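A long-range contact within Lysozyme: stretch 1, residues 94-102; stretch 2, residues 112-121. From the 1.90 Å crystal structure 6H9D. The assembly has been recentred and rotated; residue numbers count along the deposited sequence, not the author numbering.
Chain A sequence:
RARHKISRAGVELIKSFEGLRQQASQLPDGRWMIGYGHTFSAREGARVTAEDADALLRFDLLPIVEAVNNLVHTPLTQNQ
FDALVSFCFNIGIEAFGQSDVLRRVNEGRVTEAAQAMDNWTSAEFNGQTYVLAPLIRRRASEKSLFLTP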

# COMPACT_ATOMS: atom_id res chain seq x y z
N GLU A 94 -0.36 -5.89 9.62
CA GLU A 94 0.25 -6.82 10.55
C GLU A 94 1.74 -6.96 10.23
O GLU A 94 2.60 -6.81 11.08
CB GLU A 94 -0.44 -8.19 10.48
CG GLU A 94 0.22 -9.24 11.37
CD GLU A 94 -0.45 -10.60 11.39
OE1 GLU A 94 -1.66 -10.66 11.08
OE2 GLU A 94 0.23 -11.58 11.70
N ALA A 95 2.05 -7.30 8.98
CA ALA A 95 3.44 -7.47 8.55
C ALA A 95 4.21 -6.16 8.74
O ALA A 95 5.39 -6.16 9.12
CB ALA A 95 3.45 -7.95 7.13
N PHE A 96 3.55 -5.03 8.46
CA PHE A 96 4.22 -3.73 8.57
C PHE A 96 4.64 -3.49 10.02
O PHE A 96 5.77 -3.10 10.29
CB PHE A 96 3.32 -2.59 8.10
CG PHE A 96 3.96 -1.23 8.19
CD1 PHE A 96 5.05 -0.92 7.40
CD2 PHE A 96 3.45 -0.26 9.02
CE1 PHE A 96 5.66 0.33 7.49
CE2 PHE A 96 4.03 1.00 9.09
CZ PHE A 96 5.14 1.28 8.33
N GLY A 97 3.69 -3.72 10.94
CA GLY A 97 3.94 -3.62 12.39
C GLY A 97 5.19 -4.36 12.84
O GLY A 97 5.86 -3.91 13.76
N GLN A 98 5.51 -5.49 12.21
CA GLN A 98 6.60 -6.35 12.65
C GLN A 98 7.85 -6.16 11.78
O GLN A 98 8.80 -6.90 11.97
CB GLN A 98 6.18 -7.82 12.56
CG GLN A 98 4.98 -8.18 13.43
CD GLN A 98 5.08 -7.61 14.82
OE1 GLN A 98 4.19 -6.89 15.28
NE2 GLN A 98 6.18 -7.91 15.50
N SER A 99 7.83 -5.19 10.85
CA SER A 99 8.83 -5.16 9.76
C SER A 99 10.13 -4.46 10.18
O SER A 99 10.14 -3.53 11.00
CB SER A 99 8.27 -4.49 8.51
OG SER A 99 8.01 -3.11 8.75
N ASP A 100 11.22 -4.96 9.59
CA ASP A 100 12.51 -4.30 9.54
C ASP A 100 12.34 -2.82 9.14
O ASP A 100 12.92 -1.94 9.75
CB ASP A 100 13.45 -5.03 8.56
CG ASP A 100 12.84 -5.56 7.25
OD1 ASP A 100 11.63 -5.31 6.95
OD2 ASP A 100 13.58 -6.22 6.51
N VAL A 101 11.54 -2.58 8.08
CA VAL A 101 11.30 -1.22 7.55
C VAL A 101 10.85 -0.28 8.67
O VAL A 101 11.45 0.76 8.88
CB VAL A 101 10.28 -1.23 6.40
CG1 VAL A 101 9.90 0.18 5.96
CG2 VAL A 101 10.80 -2.05 5.23
N LEU A 102 9.80 -0.67 9.40
CA LEU A 102 9.25 0.17 10.46
C LEU A 102 10.30 0.38 11.57
O LEU A 102 10.41 1.47 12.11
CB LEU A 102 7.99 -0.48 11.04
CG LEU A 102 7.39 0.25 12.24
CD1 LEU A 102 7.04 1.68 11.89
CD2 LEU A 102 6.18 -0.47 12.81
N GLU A 112 18.28 3.05 5.63
CA GLU A 112 18.20 1.62 5.94
C GLU A 112 16.74 1.15 5.80
O GLU A 112 16.48 0.03 5.41
CB GLU A 112 18.73 1.36 7.35
CG GLU A 112 20.24 1.46 7.48
CD GLU A 112 20.87 2.84 7.37
OE1 GLU A 112 20.19 3.88 7.63
OE2 GLU A 112 22.06 2.88 6.97
N ALA A 113 15.81 2.03 6.16
CA ALA A 113 14.38 1.73 5.99
C ALA A 113 14.09 1.46 4.51
O ALA A 113 13.47 0.45 4.15
CB ALA A 113 13.54 2.86 6.50
N ALA A 114 14.59 2.34 3.64
CA ALA A 114 14.38 2.16 2.21
C ALA A 114 14.97 0.82 1.77
O ALA A 114 14.35 0.06 1.04
CB ALA A 114 14.98 3.32 1.44
N GLN A 115 16.20 0.52 2.21
CA GLN A 115 16.86 -0.74 1.83
C GLN A 115 16.05 -1.94 2.33
O GLN A 115 16.01 -2.97 1.68
CB GLN A 115 18.27 -0.86 2.40
CG GLN A 115 19.26 0.16 1.85
CD GLN A 115 20.58 0.07 2.57
OE1 GLN A 115 20.76 0.62 3.66
NE2 GLN A 115 21.49 -0.68 1.98
N ALA A 116 15.47 -1.81 3.52
CA ALA A 116 14.70 -2.91 4.12
C ALA A 116 13.52 -3.29 3.23
O ALA A 116 13.05 -4.42 3.25
CB ALA A 116 14.25 -2.51 5.50
N MET A 117 13.03 -2.34 2.42
CA MET A 117 11.90 -2.59 1.56
C MET A 117 12.25 -3.68 0.54
O MET A 117 11.38 -4.35 0.01
CB MET A 117 11.44 -1.30 0.86
CG MET A 117 10.86 -0.28 1.82
SD MET A 117 10.28 1.24 0.97
CE MET A 117 9.41 2.05 2.31
N ASP A 118 13.54 -3.85 0.25
CA ASP A 118 14.00 -4.89 -0.68
C ASP A 118 13.67 -6.30 -0.16
O ASP A 118 13.72 -7.26 -0.92
CB ASP A 118 15.51 -4.79 -0.92
CG ASP A 118 15.94 -3.46 -1.51
OD1 ASP A 118 15.07 -2.73 -2.03
OD2 ASP A 118 17.14 -3.16 -1.43
N ASN A 119 13.39 -6.42 1.15
CA ASN A 119 13.06 -7.71 1.78
C ASN A 119 11.64 -8.16 1.43
O ASN A 119 11.24 -9.24 1.82
CB ASN A 119 13.22 -7.65 3.29
CG ASN A 119 14.66 -7.39 3.65
OD1 ASN A 119 15.55 -7.79 2.90
ND2 ASN A 119 14.89 -6.67 4.72
N TRP A 120 10.90 -7.32 0.70
CA TRP A 120 9.48 -7.52 0.49
C TRP A 120 9.18 -7.61 -1.00
O TRP A 120 8.34 -6.86 -1.54
CB TRP A 120 8.72 -6.39 1.19
CG TRP A 120 8.94 -6.39 2.67
CD1 TRP A 120 9.93 -5.74 3.35
CD2 TRP A 120 8.20 -7.13 3.65
NE1 TRP A 120 9.85 -6.02 4.68
CE2 TRP A 120 8.81 -6.87 4.90
CE3 TRP A 120 7.11 -8.00 3.60
CZ2 TRP A 120 8.33 -7.41 6.09
CZ3 TRP A 120 6.64 -8.53 4.78
CH2 TRP A 120 7.24 -8.24 6.00
N THR A 121 9.90 -8.51 -1.69
CA THR A 121 9.80 -8.63 -3.13
C THR A 121 9.68 -10.09 -3.55
O THR A 121 9.97 -10.41 -4.68
CB THR A 121 11.01 -7.99 -3.81
OG1 THR A 121 12.15 -8.67 -3.28
CG2 THR A 121 11.11 -6.50 -3.59

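Two helical segments meet where stretch 1 breaks and restarts. The helix through Gly97 gives way at Ser99, which caps the next one: with chi1 at p, its OG accepts from Leu102 N (3.1 Å) and donates to Phe96 O (2.7 Å), so one hydroxyl ties the old helix to the new. The backbones come nearest at Val101 and Ala113, whose CA atoms lie 4.5 Å apart, a spacing compatible with the small methyl of Ala113, its CB 3.8 Å from Val101 O.

Asp100 and Trp120 supply the polar link. Asp100 is in the p rotamer (chi1 40°), which lets OD1 accept from its neighbour Val101 N (3.0 Å) as well as from Trp120 NE1 (3.0 Å). The indole bond is nearly straight, at 168°, and OD1 sits at the ring edge near its plane, where the N-H points. Trp120, with chi1 m and chi2 90°, also carries its six-membered ring to stretch 1: CZ2 lies 3.8 Å from Ser99 CB, and CH2 4.0 Å from Ala95 CB.

Val101 fills the apolar centre. Its t rotamer places CG2 3.5 Å from Ala116 CB, 3.8 Å from Met117 CG and 4.2 Å from Trp120 CD1. The rule is compact: alanines where backbones approach, one methyl of a branched valine touching Ala116, Met117 and the indole, and a carboxylate to anchor the ring.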